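Local coordinates for cytochrome c-555 (Chlorobium tepidum, PDB 4J20), which carries electrons as a small monohaem c-type cytochrome of green sulfur photosynthetic bacteria, with its covalently bound haem as the redox centre, at the heme b/c site. Coordinates in Å, arbitrary orientation; residue numbers count along the deposited sequence, not the author numbering.

The heme b/c site. Residues 15-16, 19-20, 26-28, 36, 39, 42, 47, 50-51, 55, 57-63, 66, 80, 83. With HEB (heme b/c), chain B.
Cys16 and Cys19 of the haem-binding CXXCH motif tether the haem (HEB) by thioether bonds, Cys16 SG to HEB CAB and Cys19 SG to HEB CAC, the former vinyl carbons. His20, the motif's histidine, is the proximal ligand, its NE2 2.0 Å from HEB FE; Met62 SD binds from the opposite side at 2.3 Å, 174° away, completing a near-octahedral iron. Met62 reaches it with CG anti to the backbone N (chi1 168°) and a bend at chi2, laying CE over pyrrole B. Imidazole rotation is fixed by His20 ND1, which donates almost straight to Pro28 O (2.8 Å, in the ring plane), while Met83 CE caps one ring face over its centre and Ala27 CB covers the rim of the other. The extended Arg39 turns its guanidinium end-on: NH1 bridges HEB O1A (ring A propionate, 2.8 Å) and HEB O1D (ring D propionate, 3.0 Å), and NH2 also meets HEB O1D. Lys50 NZ forms a salt bridge to HEB O2A (2.9 Å), its CE over the centre of the Tyr55 ring, whose hydroxyl OH hydrogen-bonds HEB O1D (2.9 Å). Arg39 and Lys50 probably favour charged propionates; Gln42 OE1 against HEB O2A is an acceptor pair as modelled. Backbone N-H groups of Lys59 and Gly60 grip HEB O2D, and a water links Thr58 to HEB O1D. Pro63 CD lies over pyrrole C, Ala27 CA over pyrrole D, and Trp36 points an edge at pyrrole A. The protein hides 769 of the haem's 825 Å², holding the six-coordinate iron as the redox centre for electron transfer.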
ATOM      1  N   SER A  15       0.758   3.246   9.761  1.00 11.27           N
ATOM      2  CA  SER A  15      -0.015   2.022   9.632  1.00 12.26           C
ATOM      3  C   SER A  15       0.540   1.043   8.601  1.00 10.54           C
ATOM      4  O   SER A  15       0.013  -0.080   8.522  1.00 12.72           O
ATOM      5  CB  SER A  15      -1.469   2.340   9.281  1.00 11.85           C
ATOM      6  OG  SER A  15      -2.115   3.014  10.355  1.00 14.46           O
ATOM      7  N   CYS A  16       1.509   1.428   7.791  1.00 10.01           N
ATOM      8  CA  CYS A  16       1.905   0.624   6.652  1.00 10.68           C
ATOM      9  C   CYS A  16       3.392   0.375   6.634  1.00 10.08           C
ATOM     10  O   CYS A  16       3.840  -0.716   6.210  1.00 10.71           O
ATOM     11  CB  CYS A  16       1.448   1.307   5.348  1.00 10.10           C
ATOM     12  SG  CYS A  16      -0.239   1.954   5.355  1.00 10.12           S
ATOM     13  N   CYS A  19       5.387  -2.867   7.908  1.00 10.64           N
ATOM     14  CA  CYS A  19       5.754  -3.962   7.020  1.00 10.47           C
ATOM     15  C   CYS A  19       6.471  -3.505   5.773  1.00 10.57           C
ATOM     16  O   CYS A  19       7.413  -4.184   5.333  1.00 11.22           O
ATOM     17  CB  CYS A  19       4.531  -4.791   6.619  1.00 10.74           C
ATOM     18  SG  CYS A  19       3.764  -5.577   8.020  1.00 11.93           S
ATOM     19  N   HIS A  20       6.045  -2.391   5.161  1.00  9.55           N
ATOM     20  CA  HIS A  20       6.505  -2.004   3.849  1.00  9.70           C
ATOM     21  C   HIS A  20       7.787  -1.187   3.816  1.00  9.59           C
ATOM     22  O   HIS A  20       8.361  -1.026   2.737  1.00 10.20           O
ATOM     23  CB  HIS A  20       5.399  -1.284   3.066  1.00  9.94           C
ATOM     24  CG  HIS A  20       4.283  -2.189   2.607  1.00  8.65           C
ATOM     25  ND1 HIS A  20       4.329  -2.891   1.409  1.00  8.83           N
ATOM     26  CD2 HIS A  20       3.058  -2.442   3.145  1.00  9.02           C
ATOM     27  CE1 HIS A  20       3.174  -3.546   1.264  1.00  8.96           C
ATOM     28  NE2 HIS A  20       2.399  -3.299   2.299  1.00  8.65           N
ATOM     29  N   GLY A  26       7.532 -10.713   3.174  1.00 17.61           N
ATOM     30  CA  GLY A  26       7.010 -10.719   1.844  1.00 15.08           C
ATOM     31  C   GLY A  26       6.415  -9.384   1.394  1.00 12.85           C
ATOM     32  O   GLY A  26       6.069  -9.255   0.211  1.00 15.53           O
ATOM     33  N   ALA A  27       6.258  -8.406   2.245  1.00 11.16           N
ATOM     34  CA  ALA A  27       5.636  -7.148   1.809  1.00 10.60           C
ATOM     35  C   ALA A  27       6.533  -6.435   0.804  1.00 11.79           C
ATOM     36  O   ALA A  27       7.733  -6.319   1.033  1.00 12.34           O
ATOM     37  CB  ALA A  27       5.371  -6.271   3.005  1.00 12.42           C
ATOM     38  N   PRO A  28       5.993  -5.957  -0.324  1.00  9.58           N
ATOM     39  CA  PRO A  28       6.826  -5.279  -1.272  1.00  9.94           C
ATOM     40  C   PRO A  28       7.357  -3.980  -0.679  1.00  9.69           C
ATOM     41  O   PRO A  28       6.599  -3.115  -0.242  1.00 10.07           O
ATOM     42  CB  PRO A  28       5.889  -5.058  -2.485  1.00 10.28           C
ATOM     43  CG  PRO A  28       4.495  -5.155  -1.931  1.00 10.04           C
ATOM     44  CD  PRO A  28       4.630  -6.189  -0.842  1.00 10.66           C
ATOM     45  N   TRP A  36       7.707  -3.544  -7.305  1.00 11.32           N
ATOM     46  CA  TRP A  36       6.524  -2.746  -7.553  1.00 11.59           C
ATOM     47  C   TRP A  36       6.094  -2.693  -9.020  1.00 12.92           C
ATOM     48  O   TRP A  36       4.924  -2.394  -9.269  1.00 13.00           O
ATOM     49  CB  TRP A  36       6.655  -1.341  -6.944  1.00 11.68           C
ATOM     50  CG  TRP A  36       6.401  -1.398  -5.476  1.00 10.53           C
ATOM     51  CD1 TRP A  36       7.327  -1.521  -4.475  1.00 10.30           C
ATOM     52  CD2 TRP A  36       5.107  -1.383  -4.843  1.00 10.00           C
ATOM     53  NE1 TRP A  36       6.687  -1.587  -3.247  1.00 10.12           N
ATOM     54  CE2 TRP A  36       5.319  -1.490  -3.450  1.00  9.44           C
ATOM     55  CE3 TRP A  36       3.807  -1.257  -5.335  1.00 10.24           C
ATOM     56  CZ2 TRP A  36       4.264  -1.523  -2.547  1.00 10.31           C
ATOM     57  CZ3 TRP A  36       2.749  -1.309  -4.438  1.00 11.04           C
ATOM     58  CH2 TRP A  36       2.981  -1.430  -3.057  1.00 10.45           C
ATOM     59  N   ARG A  39       3.005  -4.590  -9.985  1.00 12.54           N
ATOM     60  CA  ARG A  39       1.906  -4.213  -9.115  1.00 10.96           C
ATOM     61  C   ARG A  39       1.327  -2.894  -9.581  1.00 11.66           C
ATOM     62  O   ARG A  39       0.105  -2.733  -9.685  1.00 12.80           O
ATOM     63  CB  ARG A  39       2.417  -4.119  -7.670  1.00 10.70           C
ATOM     64  CG  ARG A  39       2.974  -5.445  -7.143  1.00 11.36           C
ATOM     65  CD  ARG A  39       3.487  -5.272  -5.735  1.00 10.87           C
ATOM     66  NE  ARG A  39       4.110  -6.527  -5.238  1.00 11.98           N
ATOM     67  CZ  ARG A  39       3.458  -7.523  -4.639  1.00 13.66           C
ATOM     68  NH1 ARG A  39       2.165  -7.451  -4.420  1.00 13.54           N
ATOM     69  NH2 ARG A  39       4.136  -8.578  -4.207  1.00 16.07           N
ATOM     70  N   GLN A  42      -1.167  -2.996 -12.354  1.00 13.28           N
ATOM     71  CA  GLN A  42      -2.530  -3.358 -12.048  1.00 15.45           C
ATOM     72  C   GLN A  42      -3.419  -2.142 -11.999  1.00 14.91           C
ATOM     73  O   GLN A  42      -4.642  -2.283 -12.060  1.00 15.33           O
ATOM     74  CB  GLN A  42      -2.639  -4.111 -10.737  1.00 14.80           C
ATOM     75  CG  GLN A  42      -1.942  -5.444 -10.734  1.00 15.97           C
ATOM     76  CD  GLN A  42      -2.062  -6.092  -9.431  1.00 23.13           C
ATOM     77  OE1 GLN A  42      -1.478  -5.629  -8.450  1.00 29.98           O
ATOM     78  NE2 GLN A  42      -2.889  -7.121  -9.352  1.00 24.36           N
ATOM     79  N   LEU A  47      -5.017  -1.783  -6.880  1.00 11.27           N
ATOM     80  CA  LEU A  47      -4.148  -1.756  -5.710  1.00 10.89           C
ATOM     81  C   LEU A  47      -4.906  -1.336  -4.454  1.00 11.62           C
ATOM     82  O   LEU A  47      -4.715  -1.915  -3.379  1.00 11.16           O
ATOM     83  CB  LEU A  47      -2.950  -0.803  -5.937  1.00 10.85           C
ATOM     84  CG  LEU A  47      -1.945  -1.249  -6.986  1.00 10.61           C
ATOM     85  CD1 LEU A  47      -0.891  -0.205  -7.217  1.00 13.58           C
ATOM     86  CD2 LEU A  47      -1.284  -2.551  -6.590  1.00 13.15           C
ATOM     87  N   LYS A  50      -7.490  -4.045  -3.293  1.00 11.31           N
ATOM     88  CA  LYS A  50      -6.872  -5.178  -2.617  0.80 11.39           C
ATOM     89  C   LYS A  50      -6.345  -4.758  -1.258  1.00 11.73           C
ATOM     90  O   LYS A  50      -6.330  -5.586  -0.315  1.00 13.25           O
ATOM     91  CB  LYS A  50      -5.773  -5.766  -3.483  0.80 14.07           C
ATOM     92  CG  LYS A  50      -6.356  -6.526  -4.711  0.80 16.63           C
ATOM     93  CD  LYS A  50      -5.284  -6.960  -5.703  0.80 20.24           C
ATOM     94  CE  LYS A  50      -4.400  -8.073  -5.161  0.80 16.76           C
ATOM     95  NZ  LYS A  50      -3.282  -8.360  -6.126  0.80 22.66           N
ATOM     96  N   SER A  51      -5.951  -3.490  -1.117  1.00 11.08           N
ATOM     97  CA  SER A  51      -5.441  -2.999   0.153  1.00 10.94           C
ATOM     98  C   SER A  51      -6.563  -2.845   1.161  1.00 11.89           C
ATOM     99  O   SER A  51      -6.350  -3.066   2.368  1.00 12.83           O
ATOM    100  CB  SER A  51      -4.709  -1.671   0.002  1.00 10.39           C
ATOM    101  OG  SER A  51      -3.555  -1.875  -0.806  1.00 10.91           O
ATOM    102  N   TYR A  55      -5.696  -9.445   1.151  1.00 13.14           N
ATOM    103  CA  TYR A  55      -5.572 -10.628   0.312  1.00 14.71           C
ATOM    104  C   TYR A  55      -4.293 -11.335   0.675  1.00 13.82           C
ATOM    105  O   TYR A  55      -3.429 -10.778   1.341  1.00 14.57           O
ATOM    106  CB  TYR A  55      -5.563 -10.258  -1.184  1.00 14.43           C
ATOM    107  CG  TYR A  55      -4.257  -9.673  -1.667  1.00 13.28           C
ATOM    108  CD1 TYR A  55      -3.379 -10.408  -2.455  1.00 15.06           C
ATOM    109  CD2 TYR A  55      -3.890  -8.375  -1.357  1.00 13.52           C
ATOM    110  CE1 TYR A  55      -2.184  -9.857  -2.908  1.00 15.93           C
ATOM    111  CE2 TYR A  55      -2.711  -7.844  -1.831  1.00 13.75           C
ATOM    112  CZ  TYR A  55      -1.889  -8.549  -2.588  1.00 14.73           C
ATOM    113  OH  TYR A  55      -0.687  -7.986  -3.028  1.00 18.57           O
ATOM    114  N   GLY A  57      -1.204 -13.223  -1.369  1.00 16.41           N
ATOM    115  CA  GLY A  57      -0.633 -13.445  -2.695  1.00 17.44           C
ATOM    116  C   GLY A  57       0.586 -14.362  -2.675  1.00 15.48           C
ATOM    117  O   GLY A  57       0.773 -15.132  -1.729  1.00 18.88           O
ATOM    118  N   THR A  58       1.438 -14.262  -3.682  1.00 17.37           N
ATOM    119  CA  THR A  58       2.591 -15.134  -3.766  1.00 19.11           C
ATOM    120  C   THR A  58       3.643 -14.820  -2.724  1.00 20.54           C
ATOM    121  O   THR A  58       4.537 -15.630  -2.498  1.00 21.36           O
ATOM    122  CB  THR A  58       3.252 -15.039  -5.150  1.00 20.67           C
ATOM    123  OG1 THR A  58       3.645 -13.681  -5.403  1.00 23.23           O
ATOM    124  CG2 THR A  58       2.276 -15.511  -6.240  1.00 25.97           C
ATOM    125  N   LYS A  59       3.546 -13.637  -2.106  1.00 16.41           N
ATOM    126  CA  LYS A  59       4.582 -13.159  -1.181  1.00 16.72           C
ATOM    127  C   LYS A  59       4.188 -13.250   0.279  1.00 17.12           C
ATOM    128  O   LYS A  59       5.038 -13.549   1.149  1.00 18.31           O
ATOM    129  CB  LYS A  59       4.974 -11.708  -1.511  1.00 17.14           C
ATOM    130  CG  LYS A  59       5.672 -11.530  -2.811  1.00 20.24           C
ATOM    131  CD  LYS A  59       6.932 -12.364  -2.849  1.00 26.64           C
ATOM    132  CE  LYS A  59       7.763 -12.038  -4.061  1.00 37.80           C
ATOM    133  NZ  LYS A  59       9.104 -12.650  -3.913  1.00 42.40           N
ATOM    134  N   GLY A  60       2.915 -13.007   0.581  1.00 15.88           N
ATOM    135  CA  GLY A  60       2.470 -13.082   1.961  1.00 17.33           C
ATOM    136  C   GLY A  60       1.072 -12.555   2.149  1.00 13.47           C
ATOM    137  O   GLY A  60       0.260 -12.510   1.208  1.00 17.34           O
ATOM    138  N   MET A  61       0.753 -12.180   3.355  1.00 17.42           N
ATOM    139  CA  MET A  61      -0.576 -11.726   3.731  0.50 13.89           C
ATOM    140  C   MET A  61      -0.632 -10.181   3.823  1.00 12.36           C
ATOM    141  O   MET A  61       0.063  -9.593   4.643  1.00 13.02           O
ATOM    142  CB  MET A  61      -0.885 -12.342   5.098  0.50 17.27           C
ATOM    143  CG  MET A  61      -2.315 -12.536   5.321  0.50 18.81           C
ATOM    144  SD  MET A  61      -3.091 -11.004   5.790  0.50 19.15           S
ATOM    145  CE  MET A  61      -4.620 -11.097   4.818  0.50 20.39           C
ATOM    146  N   MET A  62      -1.460  -9.538   3.005  1.00 11.12           N
ATOM    147  CA  MET A  62      -1.654  -8.079   3.057  1.00 10.52           C
ATOM    148  C   MET A  62      -2.985  -7.867   3.787  1.00 11.08           C
ATOM    149  O   MET A  62      -4.055  -8.059   3.205  1.00 11.32           O
ATOM    150  CB  MET A  62      -1.711  -7.506   1.645  1.00 10.35           C
ATOM    151  CG  MET A  62      -2.188  -6.061   1.527  1.00 10.25           C
ATOM    152  SD  MET A  62      -1.567  -4.958   2.859  1.00 10.04           S
ATOM    153  CE  MET A  62      -2.764  -3.638   2.693  1.00 10.59           C
ATOM    154  N   PRO A  63      -2.944  -7.528   5.084  1.00 10.88           N
ATOM    155  CA  PRO A  63      -4.217  -7.452   5.854  1.00 12.49           C
ATOM    156  C   PRO A  63      -5.098  -6.298   5.412  1.00 12.10           C
ATOM    157  O   PRO A  63      -4.593  -5.227   4.993  1.00 12.79           O
ATOM    158  CB  PRO A  63      -3.734  -7.278   7.302  1.00 14.49           C
ATOM    159  CG  PRO A  63      -2.359  -6.587   7.165  1.00 14.52           C
ATOM    160  CD  PRO A  63      -1.755  -7.166   5.895  1.00 12.32           C
ATOM    161  N   GLY A  66      -4.485  -2.615   6.119  1.00 12.70           N
ATOM    162  CA  GLY A  66      -3.273  -2.741   6.867  1.00 13.91           C
ATOM    163  C   GLY A  66      -3.452  -3.287   8.247  1.00 15.68           C
ATOM    164  O   GLY A  66      -2.587  -3.173   9.100  1.00 16.51           O
ATOM    165  N   VAL A  80      -1.567   4.244  -0.421  1.00 10.04           N
ATOM    166  CA  VAL A  80      -1.130   3.499  -1.600  1.00 10.67           C
ATOM    167  C   VAL A  80      -0.502   4.456  -2.597  1.00 10.64           C
ATOM    168  O   VAL A  80       0.548   4.179  -3.194  1.00 10.40           O
ATOM    169  CB  VAL A  80      -2.321   2.716  -2.247  1.00  9.62           C
ATOM    170  CG1 VAL A  80      -1.870   2.067  -3.557  1.00 11.77           C
ATOM    171  CG2 VAL A  80      -2.891   1.657  -1.295  1.00 10.14           C
ATOM    172  N   MET A  83       2.961   5.233  -1.551  1.00  9.58           N
ATOM    173  CA  MET A  83       3.846   4.073  -1.785  1.00 10.72           C
ATOM    174  C   MET A  83       4.202   3.937  -3.270  1.00 10.00           C
ATOM    175  O   MET A  83       5.383   3.734  -3.622  1.00 11.96           O
ATOM    176  CB  MET A  83       3.155   2.817  -1.323  1.00 10.70           C
ATOM    177  CG  MET A  83       2.950   2.796   0.193  1.00 10.95           C
ATOM    178  SD  MET A  83       1.808   1.525   0.798  1.00 10.74           S
ATOM    179  CE  MET A  83       2.772   0.059   0.467  1.00 11.07           C
TER
HETATM  180 FE   HEB B 107       0.534  -4.058   2.453  1.00  9.31          FE
HETATM  181  CHA HEB B 107       0.880  -5.798  -0.445  1.00  9.41           C
HETATM  182  CHB HEB B 107      -0.589  -1.339   0.689  1.00  8.32           C
HETATM  183  CHC HEB B 107       0.018  -2.372   5.353  1.00 10.13           C
HETATM  184  CHD HEB B 107       1.910  -6.639   4.196  1.00 10.48           C
HETATM  185  NA  HEB B 107       0.188  -3.659   0.510  1.00  8.96           N
HETATM  186  C1A HEB B 107       0.431  -4.511  -0.569  1.00  9.09           C
HETATM  187  C2A HEB B 107       0.124  -3.803  -1.782  1.00  9.23           C
HETATM  188  C3A HEB B 107      -0.251  -2.572  -1.454  1.00  8.49           C
HETATM  189  C4A HEB B 107      -0.219  -2.464  -0.030  1.00  8.64           C
HETATM  190  CMA HEB B 107      -0.672  -1.446  -2.386  1.00 10.21           C
HETATM  191  CAA HEB B 107       0.288  -4.407  -3.177  1.00 10.28           C
HETATM  192  CBA HEB B 107      -1.063  -4.831  -3.762  1.00 10.69           C
HETATM  193  CGA HEB B 107      -0.977  -5.522  -5.100  1.00 11.49           C
HETATM  194  O1A HEB B 107       0.139  -5.841  -5.603  1.00 12.14           O
HETATM  195  O2A HEB B 107      -2.078  -5.803  -5.641  1.00 14.43           O
HETATM  196  NB  HEB B 107      -0.133  -2.221   2.933  1.00  9.52           N
HETATM  197  C1B HEB B 107      -0.594  -1.239   2.059  1.00  8.56           C
HETATM  198  C2B HEB B 107      -1.108  -0.126   2.800  1.00  8.92           C
HETATM  199  C3B HEB B 107      -0.919  -0.397   4.103  1.00  9.53           C
HETATM  200  C4B HEB B 107      -0.329  -1.711   4.217  1.00  8.64           C
HETATM  201  CMB HEB B 107      -1.628   1.116   2.123  1.00  9.90           C
HETATM  202  CAB HEB B 107      -1.248   0.431   5.320  1.00  9.70           C
HETATM  203  CBB HEB B 107      -2.703   0.924   5.342  1.00 11.50           C
HETATM  204  NC  HEB B 107       0.932  -4.434   4.372  1.00  9.71           N
HETATM  205  C1C HEB B 107       0.610  -3.609   5.438  1.00  9.20           C
HETATM  206  C2C HEB B 107       1.000  -4.240   6.675  1.00  9.88           C
HETATM  207  C3C HEB B 107       1.584  -5.398   6.348  1.00 10.14           C
HETATM  208  C4C HEB B 107       1.505  -5.562   4.938  1.00  9.54           C
HETATM  209  CMC HEB B 107       0.875  -3.552   8.034  1.00 11.44           C
HETATM  210  CAC HEB B 107       2.252  -6.419   7.264  1.00 11.46           C
HETATM  211  CBC HEB B 107       1.391  -7.003   8.383  1.00 12.42           C
HETATM  212  ND  HEB B 107       1.246  -5.876   1.962  1.00  9.70           N
HETATM  213  C1D HEB B 107       1.768  -6.811   2.847  1.00  9.48           C
HETATM  214  C2D HEB B 107       2.211  -7.966   2.146  1.00  9.64           C
HETATM  215  C3D HEB B 107       1.906  -7.719   0.754  1.00 10.87           C
HETATM  216  C4D HEB B 107       1.314  -6.411   0.703  1.00  9.97           C
HETATM  217  CMD HEB B 107       2.844  -9.219   2.698  1.00 11.27           C
HETATM  218  CAD HEB B 107       2.187  -8.631  -0.428  1.00 11.13           C
HETATM  219  CBD HEB B 107       1.083  -9.683  -0.682  1.00 12.31           C
HETATM  220  CGD HEB B 107       1.410 -10.510  -1.864  1.00 13.08           C
HETATM  221  O1D HEB B 107       1.484  -9.947  -2.967  1.00 15.70           O
HETATM  222  O2D HEB B 107       1.649 -11.686  -1.734  1.00 15.01           O
HETATM  223  O   HOH W   1       1.351 -11.511  -5.193  1.00 24.19           O